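Local coordinates for protein chitin elicitor receptor kinase 1 (Arabidopsis thaliana, PDB 4EBY) that acts as a plant immune receptor kinase activated by chitin-induced dimerization, its LysM ectodomain probably recognising chitin oligomers, at residues S95-A98 with N99-M103; A32-Q36 with I37-P41. All coordinates share one frame; numbering follows the deposited sequence.

Contact 1 (S95-A98 with N99-M103); sequences SNYA and NLTTM. With NAG (2-acetamido-2-deoxy-beta-D-glucopyranose), chain C; NAG (2-acetamido-2-deoxy-beta-D-glucopyranose), chain F; NAG (2-acetamido-2-deoxy-beta-D-glucopyranose), chain D.
The backbone carbonyl O of Y97 accepts a hydrogen bond from L100 N at 2.9 Å (N-H...O 160°), and this bond closes a type I' beta turn just after a helix. The donor lies well above the carbonyl plane, 43° out of it. L100 CB flanks the same oxygen, 3.2 Å from Y97 O. The two inner residues of the turn, A98 and N99, both have positive phi; asparagine tolerates this left-handed conformation better than most residues.

N99 also carries sugar. Its ND2 is covalently joined to C1 of the NAG of chain C at 1.5 Å, and N99-L100-T101 spells the N-X-T sequon of N-glycosylation. The acetyl methyl C8 of this sugar rests 3.6 Å from A98 CB, a methyl-to-methyl contact that a side chain this small permits. At S95, CB approaches O7 of the NAG of chain F at 3.3 Å.

Beyond the turn, T101 CG2 lies obliquely to the Y97 ring and touches Y97 CB at 4.0 Å. A chi1 of -164° sets CG2 between the backbone N and the carbonyl carbon, on the side of Y97, and turns OG1 the other way, where it bonds L126 O. Methyl C8 of the chain D NAG lies 3.7 Å from T101 OG1. The Y97 hydroxyl bonds N26 O.

The turn joins helix 89-96 to helix 103-109, which T102 caps through S105 N. L100 packs against strands 8-13, 122-128 and 143-147, while Y97 and T101 meet both helix 89-96 and strand 122-128, within the beta-alpha-alpha-beta arrangement of a LysM domain.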
loop_
_atom_site.group_PDB
_atom_site.type_symbol
_atom_site.label_atom_id
_atom_site.label_comp_id
_atom_site.label_asym_id
_atom_site.label_seq_id
_atom_site.Cartn_x
_atom_site.Cartn_y
_atom_site.Cartn_z
ATOM N N SER A 95 8.085 9.546 -2.395
ATOM C CA SER A 95 7.595 10.401 -1.331
ATOM C C SER A 95 6.065 10.413 -1.260
ATOM O O SER A 95 5.481 9.931 -0.279
ATOM C CB SER A 95 8.158 11.819 -1.514
ATOM O OG SER A 95 7.763 12.642 -0.433
ATOM N N ASN A 96 5.404 10.932 -2.295
ATOM C CA ASN A 96 3.944 11.092 -2.238
ATOM C C ASN A 96 3.207 9.765 -2.031
ATOM O O ASN A 96 2.200 9.713 -1.339
ATOM C CB ASN A 96 3.424 11.804 -3.491
ATOM C CG ASN A 96 4.115 13.143 -3.728
ATOM O OD1 ASN A 96 5.299 13.192 -4.035
ATOM N ND2 ASN A 96 3.374 14.221 -3.600
ATOM N N TYR A 97 3.730 8.687 -2.637
ATOM C CA TYR A 97 3.169 7.343 -2.453
ATOM C C TYR A 97 4.045 6.385 -1.620
ATOM O O TYR A 97 3.742 5.194 -1.531
ATOM C CB TYR A 97 2.792 6.720 -3.824
ATOM C CG TYR A 97 1.527 7.356 -4.346
ATOM C CD1 TYR A 97 0.282 6.809 -4.077
ATOM C CD2 TYR A 97 1.580 8.554 -5.056
ATOM C CE1 TYR A 97 -0.896 7.440 -4.506
ATOM C CE2 TYR A 97 0.419 9.182 -5.494
ATOM C CZ TYR A 97 -0.810 8.631 -5.214
ATOM O OH TYR A 97 -1.957 9.280 -5.654
ATOM N N ALA A 98 5.101 6.908 -1.002
ATOM C CA ALA A 98 5.856 6.174 0.011
ATOM C C ALA A 98 6.290 4.782 -0.452
ATOM O O ALA A 98 6.172 3.797 0.287
ATOM C CB ALA A 98 5.029 6.065 1.296
ATOM N N ASN A 99 6.794 4.733 -1.677
ATOM C CA ASN A 99 7.268 3.484 -2.299
ATOM C C ASN A 99 6.231 2.400 -2.538
ATOM O O ASN A 99 6.591 1.230 -2.784
ATOM C CB ASN A 99 8.493 2.948 -1.564
ATOM C CG ASN A 99 9.637 3.928 -1.605
ATOM O OD1 ASN A 99 9.983 4.444 -2.677
ATOM N ND2 ASN A 99 10.206 4.224 -0.427
ATOM N N LEU A 100 4.953 2.785 -2.514
ATOM C CA LEU A 100 3.884 1.857 -2.873
ATOM C C LEU A 100 3.796 1.706 -4.381
ATOM O O LEU A 100 3.187 0.763 -4.878
ATOM C CB LEU A 100 2.540 2.336 -2.320
ATOM C CG LEU A 100 2.406 2.291 -0.797
ATOM C CD1 LEU A 100 1.295 3.229 -0.370
ATOM C CD2 LEU A 100 2.127 0.839 -0.336
ATOM N N THR A 101 4.387 2.659 -5.098
ATOM C CA THR A 101 4.545 2.560 -6.553
ATOM C C THR A 101 6.003 2.844 -6.915
ATOM O O THR A 101 6.814 3.121 -6.030
ATOM C CB THR A 101 3.561 3.510 -7.288
ATOM O OG1 THR A 101 3.457 3.130 -8.670
ATOM C CG2 THR A 101 4.022 4.981 -7.173
ATOM N N THR A 102 6.355 2.731 -8.202
ATOM C CA THR A 102 7.726 3.010 -8.633
ATOM C C THR A 102 7.742 4.083 -9.706
ATOM O O THR A 102 6.754 4.282 -10.414
ATOM C CB THR A 102 8.424 1.764 -9.206
ATOM O OG1 THR A 102 7.767 1.350 -10.411
ATOM C CG2 THR A 102 8.407 0.629 -8.191
ATOM N N MET A 103 8.879 4.749 -9.841
ATOM C CA MET A 103 8.991 5.790 -10.847
ATOM C C MET A 103 8.880 5.188 -12.235
ATOM O O MET A 103 8.294 5.794 -13.125
ATOM C CB MET A 103 10.289 6.577 -10.693
ATOM C CG MET A 103 11.532 5.744 -10.727
ATOM S SD MET A 103 12.951 6.820 -10.485
ATOM C CE MET A 103 12.791 7.823 -11.955
HETATM C C1 NAG C . 11.251 5.228 -0.481
HETATM C C2 NAG C . 11.335 5.825 0.930
HETATM C C3 NAG C . 12.505 6.811 1.033
HETATM C C4 NAG C . 13.800 6.249 0.456
HETATM C C5 NAG C . 13.546 5.569 -0.887
HETATM C C6 NAG C . 14.792 4.874 -1.430
HETATM C C7 NAG C . 9.402 6.329 2.356
HETATM C C8 NAG C . 8.213 7.226 2.620
HETATM N N2 NAG C . 10.105 6.522 1.234
HETATM O O3 NAG C . 12.713 7.218 2.377
HETATM O O4 NAG C . 14.714 7.311 0.264
HETATM O O5 NAG C . 12.507 4.615 -0.759
HETATM O O6 NAG C . 15.187 3.870 -0.515
HETATM O O7 NAG C . 9.688 5.446 3.165
HETATM C C1 NAG F . 12.778 14.004 3.213
HETATM C C2 NAG F . 12.843 13.189 1.912
HETATM C C3 NAG F . 14.276 12.967 1.447
HETATM C C4 NAG F . 15.038 14.283 1.438
HETATM C C5 NAG F . 14.815 15.080 2.723
HETATM C C6 NAG F . 15.468 16.454 2.625
HETATM C C7 NAG F . 11.210 11.578 1.185
HETATM C C8 NAG F . 10.260 10.477 1.578
HETATM N N2 NAG F . 12.174 11.910 2.042
HETATM O O3 NAG F . 14.274 12.398 0.144
HETATM O O4 NAG F . 16.416 14.015 1.303
HETATM O O5 NAG F . 13.430 15.231 2.982
HETATM O O6 NAG F . 14.939 17.146 1.513
HETATM O O7 NAG F . 11.075 12.143 0.100
HETATM C C1 NAG D . 2.856 -4.633 -10.353
HETATM C C2 NAG D . 4.192 -3.911 -10.551
HETATM C C3 NAG D . 4.666 -3.969 -12.000
HETATM C C4 NAG D . 4.544 -5.360 -12.583
HETATM C C5 NAG D . 3.198 -5.990 -12.234
HETATM C C6 NAG D . 3.098 -7.430 -12.725
HETATM C C7 NAG D . 4.461 -1.928 -9.150
HETATM C C8 NAG D . 4.218 -0.424 -9.059
HETATM N N2 NAG D . 4.035 -2.500 -10.252
HETATM O O3 NAG D . 6.004 -3.520 -12.110
HETATM O O4 NAG D . 4.671 -5.247 -13.989
HETATM O O5 NAG D . 2.994 -5.958 -10.835
HETATM O O6 NAG D . 4.106 -8.236 -12.157
HETATM O O7 NAG D . 4.987 -2.562 -8.235
#

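Contact 2 (A32-Q36 with I37-P41); sequences APYDQ and INFDP
D35 OD1 holds the backbone of I37 and N38 across this tight bend, accepting from N38 N at 2.7 Å and from I37 N at 2.8 Å. The first bond is nearly straight (170°) and uses the syn lone pair of the carboxylate; the second arrives from above the carboxylate plane, 41° out of it. A chi1 of 69°, with CG between the backbone N and the carbonyl carbon, folds the short aspartate back over the bend, where Q36 has positive phi. Further on, N38 OD1 accepts D40 N at 2.8 Å, forming an Asx turn at the start of the next helix, whose N-cap residue is F39.

Water forms the second kind of link. Water 1 donates to both P33 O (2.6 Å) and N38 O, and water 2 accepts from D35 N while donating to N38 O, so one carbonyl takes two waters. Water 2 also lies over one face of the F39 ring, 3.6 Å above its plane and offset toward the rim.

Among apolar contacts, F39 CE1 comes to the edge of the Y34 ring, 4.4 Å from Y34 CE1. The compact P41 ring, well suited to the first turn of a helix, meets A32 CB through CB and P33 CD through CG, each at 4.3 Å. Separately, the F39 ring lies against the Q36 backbone, CE2 3.7 Å from Q36 O.

Y34 lines a glycan pocket with N28, S29 and S30. The bend leads from helix 20-26 into helix 40-43. Both aromatic rings pack on helix 20-26, F39 against L20 and N24 and Y34 against N24 and Q25, and the Y34 hydroxyl bonds S21 OG.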
loop_
_atom_site.group_PDB
_atom_site.type_symbol
_atom_site.label_atom_id
_atom_site.label_comp_id
_atom_site.label_asym_id
_atom_site.label_seq_id
_atom_site.Cartn_x
_atom_site.Cartn_y
_atom_site.Cartn_z
ATOM N N ALA A 32 -12.002 4.275 0.612
ATOM C CA ALA A 32 -11.563 5.282 1.574
ATOM C C ALA A 32 -11.781 6.642 0.955
ATOM O O ALA A 32 -10.824 7.306 0.518
ATOM C CB ALA A 32 -10.095 5.096 1.913
ATOM N N PRO A 33 -13.047 7.049 0.877
ATOM C CA PRO A 33 -13.333 8.279 0.140
ATOM C C PRO A 33 -12.910 9.513 0.924
ATOM O O PRO A 33 -13.304 9.721 2.077
ATOM C CB PRO A 33 -14.842 8.207 -0.101
ATOM C CG PRO A 33 -15.360 7.237 0.918
ATOM C CD PRO A 33 -14.259 6.349 1.332
ATOM N N TYR A 34 -12.104 10.344 0.282
ATOM C CA TYR A 34 -11.556 11.526 0.917
ATOM C C TYR A 34 -12.597 12.640 0.991
ATOM O O TYR A 34 -13.062 13.130 -0.033
ATOM C CB TYR A 34 -10.343 11.992 0.097
ATOM C CG TYR A 34 -9.652 13.225 0.642
ATOM C CD1 TYR A 34 -9.250 13.292 1.968
ATOM C CD2 TYR A 34 -9.360 14.297 -0.188
ATOM C CE1 TYR A 34 -8.594 14.420 2.472
ATOM C CE2 TYR A 34 -8.700 15.417 0.297
ATOM C CZ TYR A 34 -8.318 15.471 1.630
ATOM O OH TYR A 34 -7.679 16.596 2.125
ATOM N N ASP A 35 -12.969 13.041 2.201
ATOM C CA ASP A 35 -13.865 14.188 2.333
ATOM C C ASP A 35 -13.342 15.239 3.306
ATOM O O ASP A 35 -14.001 16.247 3.534
ATOM C CB ASP A 35 -15.304 13.761 2.660
ATOM C CG ASP A 35 -15.454 13.183 4.066
ATOM O OD1 ASP A 35 -14.491 13.265 4.854
ATOM O OD2 ASP A 35 -16.561 12.681 4.378
ATOM N N GLN A 36 -12.135 15.020 3.827
ATOM C CA GLN A 36 -11.488 15.910 4.800
ATOM C C GLN A 36 -12.155 15.961 6.169
ATOM O O GLN A 36 -11.698 16.690 7.054
ATOM C CB GLN A 36 -11.381 17.341 4.255
ATOM C CG GLN A 36 -10.551 17.466 2.989
ATOM C CD GLN A 36 -10.303 18.917 2.619
ATOM O OE1 GLN A 36 -10.967 19.466 1.739
ATOM N NE2 GLN A 36 -9.352 19.551 3.306
ATOM N N ILE A 37 -13.238 15.217 6.342
ATOM C CA ILE A 37 -13.993 15.254 7.593
ATOM C C ILE A 37 -13.964 13.895 8.303
ATOM O O ILE A 37 -13.615 13.803 9.481
ATOM C CB ILE A 37 -15.443 15.633 7.339
ATOM C CG1 ILE A 37 -15.519 17.016 6.685
ATOM C CG2 ILE A 37 -16.229 15.612 8.643
ATOM C CD1 ILE A 37 -16.867 17.311 6.074
ATOM N N ASN A 38 -14.324 12.854 7.563
ATOM C CA ASN A 38 -14.473 11.523 8.115
ATOM C C ASN A 38 -13.332 10.650 7.620
ATOM O O ASN A 38 -13.225 10.392 6.421
ATOM C CB ASN A 38 -15.813 10.957 7.660
ATOM C CG ASN A 38 -16.152 9.638 8.318
ATOM O OD1 ASN A 38 -15.275 8.818 8.579
ATOM N ND2 ASN A 38 -17.435 9.419 8.579
ATOM N N PHE A 39 -12.472 10.211 8.535
ATOM C CA PHE A 39 -11.345 9.346 8.188
ATOM C C PHE A 39 -11.530 7.946 8.743
ATOM O O PHE A 39 -10.577 7.187 8.821
ATOM C CB PHE A 39 -10.050 9.947 8.748
ATOM C CG PHE A 39 -9.678 11.268 8.105
ATOM C CD1 PHE A 39 -8.834 11.280 6.999
ATOM C CD2 PHE A 39 -10.184 12.470 8.588
ATOM C CE1 PHE A 39 -8.485 12.487 6.381
ATOM C CE2 PHE A 39 -9.835 13.679 7.977
ATOM C CZ PHE A 39 -8.983 13.672 6.873
ATOM N N ASP A 40 -12.762 7.622 9.139
ATOM C CA ASP A 40 -13.021 6.311 9.745
ATOM C C ASP A 40 -12.555 5.100 8.924
ATOM O O ASP A 40 -12.047 4.129 9.490
ATOM C CB ASP A 40 -14.507 6.160 10.111
ATOM C CG ASP A 40 -14.920 7.039 11.281
ATOM O OD1 ASP A 40 -14.054 7.686 11.915
ATOM O OD2 ASP A 40 -16.127 7.056 11.586
ATOM N N PRO A 41 -12.726 5.128 7.592
ATOM C CA PRO A 41 -12.307 3.937 6.838
ATOM C C PRO A 41 -10.830 3.589 7.051
ATOM O O PRO A 41 -10.473 2.417 7.097
ATOM C CB PRO A 41 -12.574 4.336 5.376
ATOM C CG PRO A 41 -13.694 5.270 5.478
ATOM C CD PRO A 41 -13.419 6.102 6.730
HETATM O O HOH W 1 -13.405 8.487 4.398
HETATM O O HOH W 2 -11.581 11.883 4.540
#

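Contact 1 is largely buried, its centre about 9 Å from that of the chain, whereas the centre of contact 2 lies about 17 Å from it, with most of its touching residues exposed; their nearest atoms are about 10 Å apart. Each is a reversal leading into a helix, but the chemistry differs. In contact 1 backbone bonds to backbone and apolar side chains fill the space between helix and sheet; in contact 2 an aspartate carboxylate and two waters serve the backbone instead, as a wetter site allows. Their surroundings come together at helix 20-26, where N26 meets Y97 and S21 meets Y34. N99 of contact 1 carries a glycan covalently, whereas Y34 of contact 2 only lies near one.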